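Thiamine-binding periplasmic protein (Escherichia coli, PDB 2QRY) binds thiamine, thiamine phosphate and thiamine diphosphate with high affinity in the periplasm, as the solute-binding component of the ThiBPQ ABC transporter that imports thiamine. Local coordinates at residues W200-A203 with Y204-L208; P222-H225 with I226-K230; L168-L171 with L172-K176; Y28-D31 with S32-A35; F130-K134 with N135-N139. One frame throughout, in Å; residues are numbered along the deposited sequence.

Interaction 1: residues W200-A203 with Y204-L208. With TPS (thiamin phosphate), chain E.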
# COMPACT_ATOMS: atom_id res chain seq x y z
N TRP A 200 -3.97 7.89 -1.84
CA TRP A 200 -2.97 8.37 -0.89
C TRP A 200 -2.32 9.68 -1.33
O TRP A 200 -2.18 10.60 -0.53
CB TRP A 200 -1.90 7.28 -0.71
CG TRP A 200 -0.69 7.74 0.03
CD1 TRP A 200 -0.49 7.74 1.38
CD2 TRP A 200 0.49 8.32 -0.55
NE1 TRP A 200 0.74 8.29 1.68
CE2 TRP A 200 1.36 8.65 0.51
CE3 TRP A 200 0.89 8.59 -1.87
CZ2 TRP A 200 2.62 9.23 0.30
CZ3 TRP A 200 2.15 9.17 -2.08
CH2 TRP A 200 2.99 9.49 -1.00
N SER A 201 -1.91 9.76 -2.59
CA SER A 201 -1.26 10.97 -3.08
C SER A 201 -1.94 12.27 -2.69
O SER A 201 -1.29 13.16 -2.13
CB SER A 201 -1.13 10.90 -4.61
OG SER A 201 -0.16 9.94 -4.97
N GLU A 202 -3.23 12.39 -2.98
CA GLU A 202 -3.95 13.62 -2.64
C GLU A 202 -3.98 13.84 -1.13
O GLU A 202 -3.81 14.97 -0.66
CB GLU A 202 -5.39 13.56 -3.17
CG GLU A 202 -6.21 14.77 -2.75
CD GLU A 202 -7.62 14.74 -3.31
OE1 GLU A 202 -8.07 13.67 -3.77
OE2 GLU A 202 -8.27 15.80 -3.27
N ALA A 203 -4.21 12.76 -0.39
CA ALA A 203 -4.26 12.81 1.06
C ALA A 203 -2.97 13.38 1.64
O ALA A 203 -2.99 14.32 2.44
CB ALA A 203 -4.49 11.41 1.62
N TYR A 204 -1.84 12.80 1.23
CA TYR A 204 -0.54 13.22 1.72
C TYR A 204 -0.23 14.66 1.31
O TYR A 204 0.36 15.42 2.08
CB TYR A 204 0.54 12.26 1.20
CG TYR A 204 1.74 12.15 2.11
CD1 TYR A 204 2.90 12.89 1.86
CD2 TYR A 204 1.70 11.35 3.25
CE1 TYR A 204 4.00 12.83 2.73
CE2 TYR A 204 2.79 11.28 4.12
CZ TYR A 204 3.93 12.02 3.86
OH TYR A 204 5.00 11.97 4.73
N GLY A 205 -0.65 15.02 0.11
CA GLY A 205 -0.41 16.38 -0.36
C GLY A 205 -1.13 17.41 0.49
O GLY A 205 -0.57 18.47 0.80
N LEU A 206 -2.38 17.12 0.87
CA LEU A 206 -3.14 18.05 1.69
C LEU A 206 -2.45 18.13 3.04
O LEU A 206 -2.34 19.20 3.62
CB LEU A 206 -4.58 17.57 1.86
CG LEU A 206 -5.41 17.50 0.58
CD1 LEU A 206 -6.71 16.77 0.87
CD2 LEU A 206 -5.68 18.90 0.06
N PHE A 207 -1.97 17.00 3.55
CA PHE A 207 -1.28 17.03 4.83
C PHE A 207 -0.09 17.98 4.74
O PHE A 207 0.03 18.90 5.56
CB PHE A 207 -0.78 15.63 5.22
CG PHE A 207 0.26 15.64 6.31
CD1 PHE A 207 -0.07 15.99 7.61
CD2 PHE A 207 1.58 15.29 6.02
CE1 PHE A 207 0.91 16.01 8.62
CE2 PHE A 207 2.57 15.30 7.01
CZ PHE A 207 2.23 15.66 8.32
N LEU A 208 0.77 17.77 3.75
CA LEU A 208 1.95 18.61 3.58
C LEU A 208 1.58 20.08 3.39
O LEU A 208 2.38 20.96 3.72
CB LEU A 208 2.78 18.13 2.40
CG LEU A 208 3.38 16.73 2.57
CD1 LEU A 208 4.05 16.31 1.28
CD2 LEU A 208 4.37 16.73 3.72
CM2 TPS E . 6.41 9.73 1.35
N3 TPS E . 3.00 4.45 -0.60
C2 TPS E . 2.35 5.59 -0.72
S1 TPS E . 0.79 5.13 -1.30
C5 TPS E . 1.07 3.39 -1.37
C4 TPS E . 2.37 3.29 -0.93
CM4 TPS E . 3.05 1.93 -0.82
C6 TPS E . 0.04 2.39 -1.80
C7 TPS E . -1.10 3.32 -2.23
O7 TPS E . -2.28 2.65 -2.66
N1A TPS E . 5.45 7.53 1.90
C2A TPS E . 5.90 8.36 0.95
N3A TPS E . 5.90 8.00 -0.33
C4A TPS E . 5.46 6.79 -0.73
N4A TPS E . 5.47 6.45 -2.07
C5A TPS E . 4.97 5.87 0.26
C6A TPS E . 4.99 6.30 1.59
C7A TPS E . 4.43 4.46 -0.09
P1 TPS E . -3.33 3.80 -3.07
O1 TPS E . -3.53 4.77 -1.88
O2 TPS E . -4.71 3.17 -3.54
O3 TPS E . -2.74 4.60 -4.25

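Interaction 2: residues P222-H225 with I226-K230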
# COMPACT_ATOMS: atom_id res chain seq x y z
N PRO A 222 8.47 8.98 6.81
CA PRO A 222 9.45 9.99 7.22
C PRO A 222 10.76 9.89 6.45
O PRO A 222 11.43 10.89 6.21
CB PRO A 222 9.63 9.71 8.71
CG PRO A 222 8.25 9.20 9.12
CD PRO A 222 7.91 8.26 7.97
N ALA A 223 11.11 8.67 6.05
CA ALA A 223 12.34 8.43 5.31
C ALA A 223 12.40 9.26 4.03
O ALA A 223 13.48 9.68 3.60
CB ALA A 223 12.48 6.95 4.98
N TYR A 224 11.25 9.49 3.40
CA TYR A 224 11.24 10.30 2.18
C TYR A 224 11.79 11.69 2.48
O TYR A 224 12.68 12.18 1.78
CB TYR A 224 9.84 10.47 1.60
CG TYR A 224 9.79 11.59 0.59
CD1 TYR A 224 10.33 11.43 -0.68
CD2 TYR A 224 9.28 12.85 0.94
CE1 TYR A 224 10.39 12.49 -1.58
CE2 TYR A 224 9.34 13.92 0.05
CZ TYR A 224 9.89 13.73 -1.21
OH TYR A 224 9.97 14.78 -2.10
N HIS A 225 11.25 12.32 3.51
CA HIS A 225 11.68 13.66 3.88
C HIS A 225 13.12 13.71 4.39
O HIS A 225 13.85 14.66 4.10
CB HIS A 225 10.73 14.24 4.92
CG HIS A 225 9.32 14.41 4.43
ND1 HIS A 225 8.36 13.43 4.57
CD2 HIS A 225 8.73 15.43 3.78
CE1 HIS A 225 7.23 13.84 4.02
NE2 HIS A 225 7.43 15.06 3.54
N ILE A 226 13.54 12.69 5.13
CA ILE A 226 14.90 12.66 5.64
C ILE A 226 15.93 12.67 4.50
O ILE A 226 16.76 13.56 4.41
CB ILE A 226 15.15 11.42 6.52
CG1 ILE A 226 14.24 11.47 7.75
CG2 ILE A 226 16.61 11.37 6.95
CD1 ILE A 226 14.36 10.24 8.66
N LEU A 227 15.86 11.67 3.62
CA LEU A 227 16.80 11.54 2.51
C LEU A 227 16.67 12.58 1.38
O LEU A 227 17.67 13.16 0.95
CB LEU A 227 16.70 10.14 1.89
CG LEU A 227 17.19 8.90 2.67
CD1 LEU A 227 16.19 8.51 3.76
CD2 LEU A 227 17.38 7.75 1.69
N GLU A 228 15.45 12.80 0.90
CA GLU A 228 15.21 13.72 -0.20
C GLU A 228 15.21 15.21 0.14
O GLU A 228 15.58 16.03 -0.69
CB GLU A 228 13.89 13.37 -0.88
CG GLU A 228 13.82 11.95 -1.43
CD GLU A 228 14.89 11.68 -2.46
OE1 GLU A 228 15.16 12.58 -3.28
OE2 GLU A 228 15.45 10.57 -2.46
N GLU A 229 14.78 15.57 1.34
CA GLU A 229 14.73 16.97 1.72
C GLU A 229 15.62 17.31 2.92
O GLU A 229 15.68 18.47 3.35
CB GLU A 229 13.28 17.37 2.02
CG GLU A 229 12.29 16.94 0.94
CD GLU A 229 10.88 17.43 1.18
OE1 GLU A 229 10.37 17.27 2.31
OE2 GLU A 229 10.27 17.97 0.23
N LYS A 230 16.31 16.32 3.46
CA LYS A 230 17.17 16.55 4.62
C LYS A 230 16.37 17.14 5.78
O LYS A 230 16.85 18.04 6.47
CB LYS A 230 18.32 17.50 4.24
CG LYS A 230 19.62 16.82 3.88
CD LYS A 230 19.45 15.79 2.77
CE LYS A 230 20.77 15.08 2.47
NZ LYS A 230 20.60 13.96 1.50

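Interaction 3: residues L168-L171 with L172-K176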
# COMPACT_ATOMS: atom_id res chain seq x y z
N LEU A 168 -8.01 0.85 3.00
CA LEU A 168 -8.50 -0.46 3.39
C LEU A 168 -7.73 -0.85 4.65
O LEU A 168 -8.28 -1.44 5.58
CB LEU A 168 -8.23 -1.48 2.29
CG LEU A 168 -9.23 -2.62 2.08
CD1 LEU A 168 -8.47 -3.81 1.48
CD2 LEU A 168 -9.94 -3.02 3.37
N GLY A 169 -6.44 -0.50 4.66
CA GLY A 169 -5.59 -0.79 5.80
C GLY A 169 -6.13 -0.18 7.08
O GLY A 169 -6.25 -0.87 8.10
N LEU A 170 -6.46 1.11 7.04
CA LEU A 170 -7.01 1.78 8.22
C LEU A 170 -8.34 1.16 8.64
O LEU A 170 -8.62 1.03 9.82
CB LEU A 170 -7.21 3.27 7.95
CG LEU A 170 -7.84 4.05 9.11
CD1 LEU A 170 -6.99 3.87 10.36
CD2 LEU A 170 -7.96 5.52 8.74
N LEU A 171 -9.16 0.77 7.67
CA LEU A 171 -10.44 0.15 7.98
C LEU A 171 -10.21 -1.13 8.78
O LEU A 171 -10.87 -1.35 9.80
CB LEU A 171 -11.22 -0.21 6.71
CG LEU A 171 -12.54 -0.96 6.95
CD1 LEU A 171 -13.68 0.03 7.14
CD2 LEU A 171 -12.84 -1.89 5.78
N LEU A 172 -9.26 -1.95 8.35
CA LEU A 172 -8.98 -3.21 9.03
C LEU A 172 -8.26 -2.99 10.36
O LEU A 172 -8.48 -3.73 11.33
CB LEU A 172 -8.17 -4.13 8.12
CG LEU A 172 -8.85 -4.34 6.75
CD1 LEU A 172 -7.90 -5.05 5.80
CD2 LEU A 172 -10.15 -5.12 6.93
N TRP A 173 -7.42 -1.97 10.40
CA TRP A 173 -6.68 -1.63 11.60
C TRP A 173 -7.67 -1.27 12.70
O TRP A 173 -7.55 -1.74 13.83
CB TRP A 173 -5.76 -0.46 11.31
CG TRP A 173 -4.80 -0.14 12.41
CD1 TRP A 173 -4.45 -0.95 13.46
CD2 TRP A 173 -3.98 1.03 12.51
NE1 TRP A 173 -3.45 -0.35 14.20
CE2 TRP A 173 -3.14 0.87 13.64
CE3 TRP A 173 -3.87 2.20 11.75
CZ2 TRP A 173 -2.21 1.83 14.02
CZ3 TRP A 173 -2.94 3.17 12.13
CH2 TRP A 173 -2.12 2.97 13.26
N MSE A 174 -8.64 -0.44 12.37
CA MSE A 174 -9.67 -0.04 13.31
C MSE A 174 -10.48 -1.27 13.75
O MSE A 174 -10.86 -1.40 14.92
CB MSE A 174 -10.61 0.98 12.67
CG MSE A 174 -10.03 2.37 12.49
SE MSE A 174 -10.11 3.40 14.13
CE MSE A 174 -11.95 4.00 14.03
N GLN A 175 -10.75 -2.17 12.81
CA GLN A 175 -11.52 -3.38 13.10
C GLN A 175 -10.78 -4.26 14.12
O GLN A 175 -11.39 -4.83 15.03
CB GLN A 175 -11.76 -4.17 11.81
CG GLN A 175 -12.70 -5.33 11.99
CD GLN A 175 -14.11 -4.89 12.31
OE1 GLN A 175 -14.85 -5.62 12.97
NE2 GLN A 175 -14.50 -3.71 11.84
N LYS A 176 -9.47 -4.36 13.97
CA LYS A 176 -8.65 -5.14 14.89
C LYS A 176 -8.75 -4.53 16.28
O LYS A 176 -8.91 -5.24 17.28
CB LYS A 176 -7.18 -5.12 14.45
CG LYS A 176 -6.82 -6.05 13.31
CD LYS A 176 -6.85 -7.50 13.76
CE LYS A 176 -6.34 -8.41 12.66
NZ LYS A 176 -6.33 -9.84 13.06

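Interaction 4: residues Y28-D31 with S32-A35. With TPS (thiamin phosphate), chain E.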
# COMPACT_ATOMS: atom_id res chain seq x y z
N TYR A 28 -0.61 -2.48 -15.09
CA TYR A 28 -1.50 -1.60 -14.34
C TYR A 28 -0.93 -1.37 -12.94
O TYR A 28 -0.48 -2.31 -12.29
CB TYR A 28 -2.89 -2.23 -14.18
CG TYR A 28 -3.79 -2.17 -15.39
CD1 TYR A 28 -3.37 -1.58 -16.59
CD2 TYR A 28 -5.08 -2.68 -15.34
CE1 TYR A 28 -4.21 -1.51 -17.69
CE2 TYR A 28 -5.94 -2.61 -16.43
CZ TYR A 28 -5.50 -2.03 -17.60
OH TYR A 28 -6.35 -1.97 -18.68
N THR A 29 -0.96 -0.12 -12.48
CA THR A 29 -0.45 0.19 -11.15
C THR A 29 -1.03 1.53 -10.66
O THR A 29 -1.77 2.18 -11.39
CB THR A 29 1.10 0.26 -11.14
OG1 THR A 29 1.57 0.35 -9.79
CG2 THR A 29 1.61 1.46 -11.95
N TYR A 30 -0.71 1.92 -9.42
CA TYR A 30 -1.21 3.17 -8.87
C TYR A 30 -0.28 4.34 -9.21
O TYR A 30 0.87 4.12 -9.62
CB TYR A 30 -1.43 3.03 -7.36
CG TYR A 30 -0.27 2.46 -6.57
CD1 TYR A 30 0.80 3.26 -6.17
CD2 TYR A 30 -0.27 1.12 -6.18
CE1 TYR A 30 1.84 2.75 -5.37
CE2 TYR A 30 0.76 0.59 -5.39
CZ TYR A 30 1.81 1.41 -4.98
OH TYR A 30 2.79 0.91 -4.17
N ASP A 31 -0.76 5.57 -9.03
CA ASP A 31 0.04 6.74 -9.40
C ASP A 31 1.36 7.01 -8.70
O ASP A 31 2.31 7.44 -9.36
CB ASP A 31 -0.80 8.03 -9.36
CG ASP A 31 -1.50 8.26 -8.04
OD1 ASP A 31 -0.90 7.98 -6.97
OD2 ASP A 31 -2.65 8.74 -8.06
N SER A 32 1.45 6.77 -7.40
CA SER A 32 2.71 7.03 -6.71
C SER A 32 3.81 6.05 -7.14
O SER A 32 4.99 6.32 -6.95
CB SER A 32 2.51 6.98 -5.20
OG SER A 32 2.12 5.70 -4.77
N PHE A 33 3.43 4.92 -7.75
CA PHE A 33 4.44 3.96 -8.19
C PHE A 33 5.05 4.41 -9.51
O PHE A 33 6.27 4.48 -9.65
CB PHE A 33 3.84 2.56 -8.36
CG PHE A 33 4.87 1.49 -8.59
CD1 PHE A 33 5.48 0.85 -7.52
CD2 PHE A 33 5.24 1.13 -9.88
CE1 PHE A 33 6.45 -0.13 -7.73
CE2 PHE A 33 6.21 0.15 -10.10
CZ PHE A 33 6.82 -0.49 -9.03
N ALA A 34 4.20 4.73 -10.48
CA ALA A 34 4.66 5.16 -11.80
C ALA A 34 5.09 6.62 -11.86
O ALA A 34 5.60 7.09 -12.88
CB ALA A 34 3.57 4.91 -12.84
N ALA A 35 4.90 7.35 -10.76
CA ALA A 35 5.26 8.76 -10.71
C ALA A 35 6.72 8.99 -11.09
O ALA A 35 7.57 8.12 -10.86
CB ALA A 35 5.01 9.31 -9.31
CM2 TPS E . 6.41 9.73 1.35
N3 TPS E . 3.00 4.45 -0.60
C2 TPS E . 2.35 5.59 -0.72
S1 TPS E . 0.79 5.13 -1.30
C5 TPS E . 1.07 3.39 -1.37
C4 TPS E . 2.37 3.29 -0.93
CM4 TPS E . 3.05 1.93 -0.82
C6 TPS E . 0.04 2.39 -1.80
C7 TPS E . -1.10 3.32 -2.23
O7 TPS E . -2.28 2.65 -2.66
N1A TPS E . 5.45 7.53 1.90
C2A TPS E . 5.90 8.36 0.95
N3A TPS E . 5.90 8.00 -0.33
C4A TPS E . 5.46 6.79 -0.73
N4A TPS E . 5.47 6.45 -2.07
C5A TPS E . 4.97 5.87 0.26
C6A TPS E . 4.99 6.30 1.59
C7A TPS E . 4.43 4.46 -0.09
P1 TPS E . -3.33 3.80 -3.07
O1 TPS E . -3.53 4.77 -1.88
O2 TPS E . -4.71 3.17 -3.54
O3 TPS E . -2.74 4.60 -4.25
O HOH W 1 -0.71 6.22 -4.69

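Interaction 5: residues F130-K134 with N135-N139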
# COMPACT_ATOMS: atom_id res chain seq x y z
N PHE A 130 -0.08 6.84 11.18
CA PHE A 130 -0.43 8.24 11.01
C PHE A 130 0.82 9.09 11.10
O PHE A 130 1.57 9.00 12.07
CB PHE A 130 -1.45 8.68 12.05
CG PHE A 130 -2.84 8.19 11.79
CD1 PHE A 130 -3.27 6.97 12.30
CD2 PHE A 130 -3.72 8.94 11.03
CE1 PHE A 130 -4.57 6.52 12.06
CE2 PHE A 130 -5.02 8.49 10.78
CZ PHE A 130 -5.44 7.27 11.30
N VAL A 131 1.04 9.90 10.08
CA VAL A 131 2.20 10.79 10.04
C VAL A 131 1.80 12.20 10.46
O VAL A 131 0.69 12.65 10.16
CB VAL A 131 2.80 10.85 8.62
CG1 VAL A 131 3.81 11.99 8.54
CG2 VAL A 131 3.46 9.53 8.29
N TYR A 132 2.70 12.88 11.16
CA TYR A 132 2.47 14.25 11.61
C TYR A 132 3.77 15.06 11.56
O TYR A 132 4.84 14.52 11.30
CB TYR A 132 1.93 14.28 13.04
CG TYR A 132 2.88 13.72 14.08
CD1 TYR A 132 3.02 12.35 14.26
CD2 TYR A 132 3.69 14.58 14.84
CE1 TYR A 132 3.94 11.83 15.19
CE2 TYR A 132 4.61 14.07 15.77
CZ TYR A 132 4.73 12.70 15.93
OH TYR A 132 5.63 12.21 16.84
N ASP A 133 3.64 16.36 11.82
CA ASP A 133 4.78 17.27 11.81
C ASP A 133 5.14 17.59 13.26
O ASP A 133 4.39 18.29 13.94
CB ASP A 133 4.40 18.57 11.09
CG ASP A 133 5.59 19.49 10.84
OD1 ASP A 133 6.50 19.54 11.69
OD2 ASP A 133 5.59 20.17 9.79
N LYS A 134 6.27 17.08 13.73
CA LYS A 134 6.68 17.32 15.11
C LYS A 134 6.83 18.80 15.44
O LYS A 134 6.77 19.18 16.61
CB LYS A 134 7.99 16.59 15.42
CG LYS A 134 7.86 15.08 15.46
CD LYS A 134 9.21 14.42 15.66
CE LYS A 134 10.14 14.69 14.49
NZ LYS A 134 11.46 14.03 14.66
N ASN A 135 7.04 19.63 14.42
CA ASN A 135 7.17 21.06 14.65
C ASN A 135 5.80 21.68 14.85
O ASN A 135 5.69 22.78 15.40
CB ASN A 135 7.84 21.77 13.46
CG ASN A 135 9.30 21.39 13.30
OD1 ASN A 135 10.00 21.12 14.27
ND2 ASN A 135 9.77 21.37 12.05
N LYS A 136 4.75 20.99 14.41
CA LYS A 136 3.39 21.51 14.52
C LYS A 136 2.52 20.75 15.53
O LYS A 136 1.55 21.30 16.04
CB LYS A 136 2.71 21.48 13.15
CG LYS A 136 3.31 22.40 12.10
CD LYS A 136 2.60 22.19 10.77
CE LYS A 136 2.73 23.37 9.82
NZ LYS A 136 4.12 23.59 9.33
N LEU A 137 2.86 19.50 15.79
CA LEU A 137 2.10 18.70 16.74
C LEU A 137 3.04 18.25 17.85
O LEU A 137 3.87 17.36 17.67
CB LEU A 137 1.49 17.48 16.03
CG LEU A 137 0.31 16.80 16.72
CD1 LEU A 137 0.01 15.49 16.01
CD2 LEU A 137 0.63 16.55 18.18
N LYS A 138 2.88 18.87 19.01
CA LYS A 138 3.70 18.61 20.18
C LYS A 138 3.38 17.31 20.92
O LYS A 138 4.28 16.55 21.27
CB LYS A 138 3.58 19.78 21.16
CG LYS A 138 2.14 20.04 21.62
CD LYS A 138 1.24 20.43 20.45
CE LYS A 138 -0.21 20.47 20.85
NZ LYS A 138 -0.99 21.05 19.74
N ASN A 139 2.11 17.06 21.17
CA ASN A 139 1.73 15.85 21.90
C ASN A 139 0.84 14.94 21.08
O ASN A 139 -0.36 14.82 21.33
CB ASN A 139 1.04 16.24 23.20
CG ASN A 139 1.93 17.09 24.09
OD1 ASN A 139 2.92 16.61 24.65
ND2 ASN A 139 1.59 18.37 24.22
O HOH W 2 7.24 22.33 9.88

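Interaction 1: residues W200-A203 with Y204-L208
Trp200 and Tyr204, one turn apart at the start of helix 200-208, lie side by side and point the same way, the indole sandwiched between the tyrosine and the bound thiamin phosphate. In each the ring is swung anti to the backbone nitrogen (chi1 169° in Trp200, -152° in Tyr204), which sends both off the same flank of the helix. Their planes are nearly parallel but slid apart, with centroids 5.0 Å from each other, and the rings barely overlap. What touches is the rim: Trp200 CZ2 lies over one face of the tyrosine ring, 3.5 Å from Tyr204 CG, while Tyr204 CB sits over the six-membered ring of the indole in a CH-pi contact. The opposite indole face takes the thiazolium, whose C2 approaches to 3.3 Å from Trp200 CD2, and the pyrimidine meets the rim at CH2 and CZ2. Trp200 N also gives a hydrogen bond to phosphate oxygen O1 (3.2 Å), and the residue meets the ligand with both backbone and ring. The hydrogen bond of Trp200 NE1 with Ser217 OG helps fix the indole's rotation. Along the helix, Tyr204 N to Trp200 O (2.8 Å, 173° at the hydrogen) begins a regular i to i+4 ladder. Ala203 and Leu206 pack on strands 156-159 and 193-197, Phe207 and Tyr204 face strand 214-218, and Tyr204 also reaches Ser221 of helix 221-229.

Interaction 2: residues P222-H225 with I226-K230
Tyr224 and Glu228 meet one turn apart on helix 221-229, the tyrosine ring crossing the methylene part of the glutamate at about a right angle. Glu228 CG, set anti to its carbonyl carbon (chi1 -59°), comes within 3.5 Å of Tyr224 CE1, and the bend at chi2 then leads the carboxylate away; Glu228 CB makes an off-centre CH-pi contact with the same ring. The closely packed side of the helix belongs to the small and aliphatic residues. Leu227 CD1 folds back onto the helix, 3.0 Å from Ala223 O and 4.2 Å from Ala223 CB, and Ile226 CG1 rests 3.3 Å from Pro222 O. This flank is covered by loop residues, Phe296 against Ala223 and Pro293 against Leu227. His225, also buried, meets the ring of Tyr234. Backbone bonds run i to i+4 throughout, from Ile226 N to Pro222 O (3.0 Å) up to the last, Glu229 N to His225 O, whose donor stands 44° out of the carbonyl plane.

The solvent side is looser. The carboxylate of Glu228 is exposed, and Glu229 OE2 stays 4.0 Å from Tyr224 OH. Lys230, with positive phi, leaves the helix and curls back so that its NZ donates to Leu227 O (3.1 Å). Thus the helix end exchanges apolar packing for charge: a lysine ammonium meets a carbonyl of the last turn, where it would probably offset the negative end of the helix dipole, while Tyr224 offers its ring to aliphatic carbons and touches the thiamin phosphate.

Interaction 3: residues L168-L171 with L172-K176
Leu168 and Leu172 pack across one turn of helix 165-178, a helix of the periplasmic solute-binding protein fold, with Leu168 CD2 3.8 Å from Leu172 CD1. Four successive i to i+4 bonds satisfy the backbone here: Leu172 N on Leu168 O, Trp173 N on Gly169 O (2.8 Å, in the carbonyl plane), Met174 N on Leu170 O (2.9 Å) and Gln175 N on Leu171 O. Polar side-chain ends look elsewhere. Trp173 NE1 donates to Gly242 O, while Lys176 NZ donates to Glu307 O and makes a cation-pi contact with Phe308.

The leucines, Trp173 and Met174 are buried. Leu172 CG, anti to its carbonyl carbon (chi1 -54°), is turned back over Leu168 O at 3.2 Å, and its side chain also packs on Trp320 of helix 310-328. An alanine in place of Leu172 is likely to open a gap between Leu168, Asn88 and Trp320. Met174, present as selenomethionine, bends toward Ala185 and Leu189 of helix 182-190, with Leu144 and Val148 also against it. On that flank Leu170 CD1 serves two partners, Trp173 CE3 at 3.8 Å and Met174 CG at 4.0 Å.

Interaction 4: residues Y28-D31 with S32-A35
Tyr30 O draws two backbone donors from the short helix that follows it: Phe33 N at 3.3 Å, standing 53° out of the carbonyl plane, and Ala34 N in a weak bond at 3.5 Å. A water adds the polar link to the ligand, hydrogen-bonding Asp31 OD1 (2.9 Å), Ser32 OG and phosphate oxygen O3 (2.6 Å). Asp31 OD1 also accepts from Ser201 OG.

These residues form the turn where strand 24-29, paired in parallel with strands 54-59 and 81-86, passes into helix 31-34, with Tyr30 at the N-cap position; here the turn lines the thiamin phosphate pocket.

Packing centres on the Tyr30 ring, set at chi1 50° between its backbone nitrogen and carbonyl carbon. Phe33 CB lies over one face in a CH-pi contact, 3.6 Å from Tyr30 CE1, while ligand atom C6 is over the opposite face and Ser32 OG is at the edge. The Tyr30 hydroxyl is hydrogen-bonded to Glu248 OE1 and Asn282 OD1. An alanine at Tyr30 would probably leave those two without their phenol partner and uncover one side of the ligand's C6. Farther back, Thr29 OG1, bonded to Leu83 O, touches Phe33 CB at 3.5 Å.

Interaction 5: residues F130-K134 with N135-N139
Asp133 O takes two backbone donors, Leu137 N at 2.7 Å and Lys136 N at 2.8 Å, closing the turn by which strand 121-133 of the mixed sheet leaves for the loop before helix 144-149. The carboxylate of the same residue adds an Asx turn: its CG is anti to the backbone nitrogen (chi1 -171°), bringing OD1 to Asn135 N at 2.8 Å, and that donor meets the anti side of the oxygen, 23° out of the carboxylate plane. The two donors on the carbonyl arrive differently: Leu137 N lies nearly in line with the C=O bond, whereas Lys136 N stands 54° out of the carbonyl plane. Main chain and carboxylate of one aspartate thus hold three successive NH groups. OD1 has a further weak bond from Asn233.

OD2 accepts from a water at 2.7 Å and forms only a long salt bridge with Lys136 NZ (3.8 Å); the exposed lysine crosses the carboxylate at a slant, its CD the nearest carbon to OD2. The water reaches Asn135 ND2 and Lys136 NZ by weak bonds.

Lys134 NZ turns to Asp232 O. On the packed side, Leu137 crosses Tyr132 at about a right angle, its CD1 3.7 Å from Tyr132 CB and its CB 3.8 Å from Tyr132 CD2.

From the N terminus, interaction 4 comes first, turning strand 24-29 into helix 31-34. Interaction 5 closes the turn after strand 121-133, and interactions 3, 1 and 2 follow on helices 165-178, 200-208 and 221-229. All are local and in series; none nests or crosses. Space joins what sequence separates. Residues 28-35 meet 200-203 through Asp31 and Ser201, and both contribute to the thiamin phosphate site. Tyr204 and Leu208 pack on His225, tying interaction 1 to interaction 2, while Phe207 lies against Tyr132 and Asp133 of interaction 5. Phe130 in turn touches Trp173 and Leu170, linking the strand to helix 165-178.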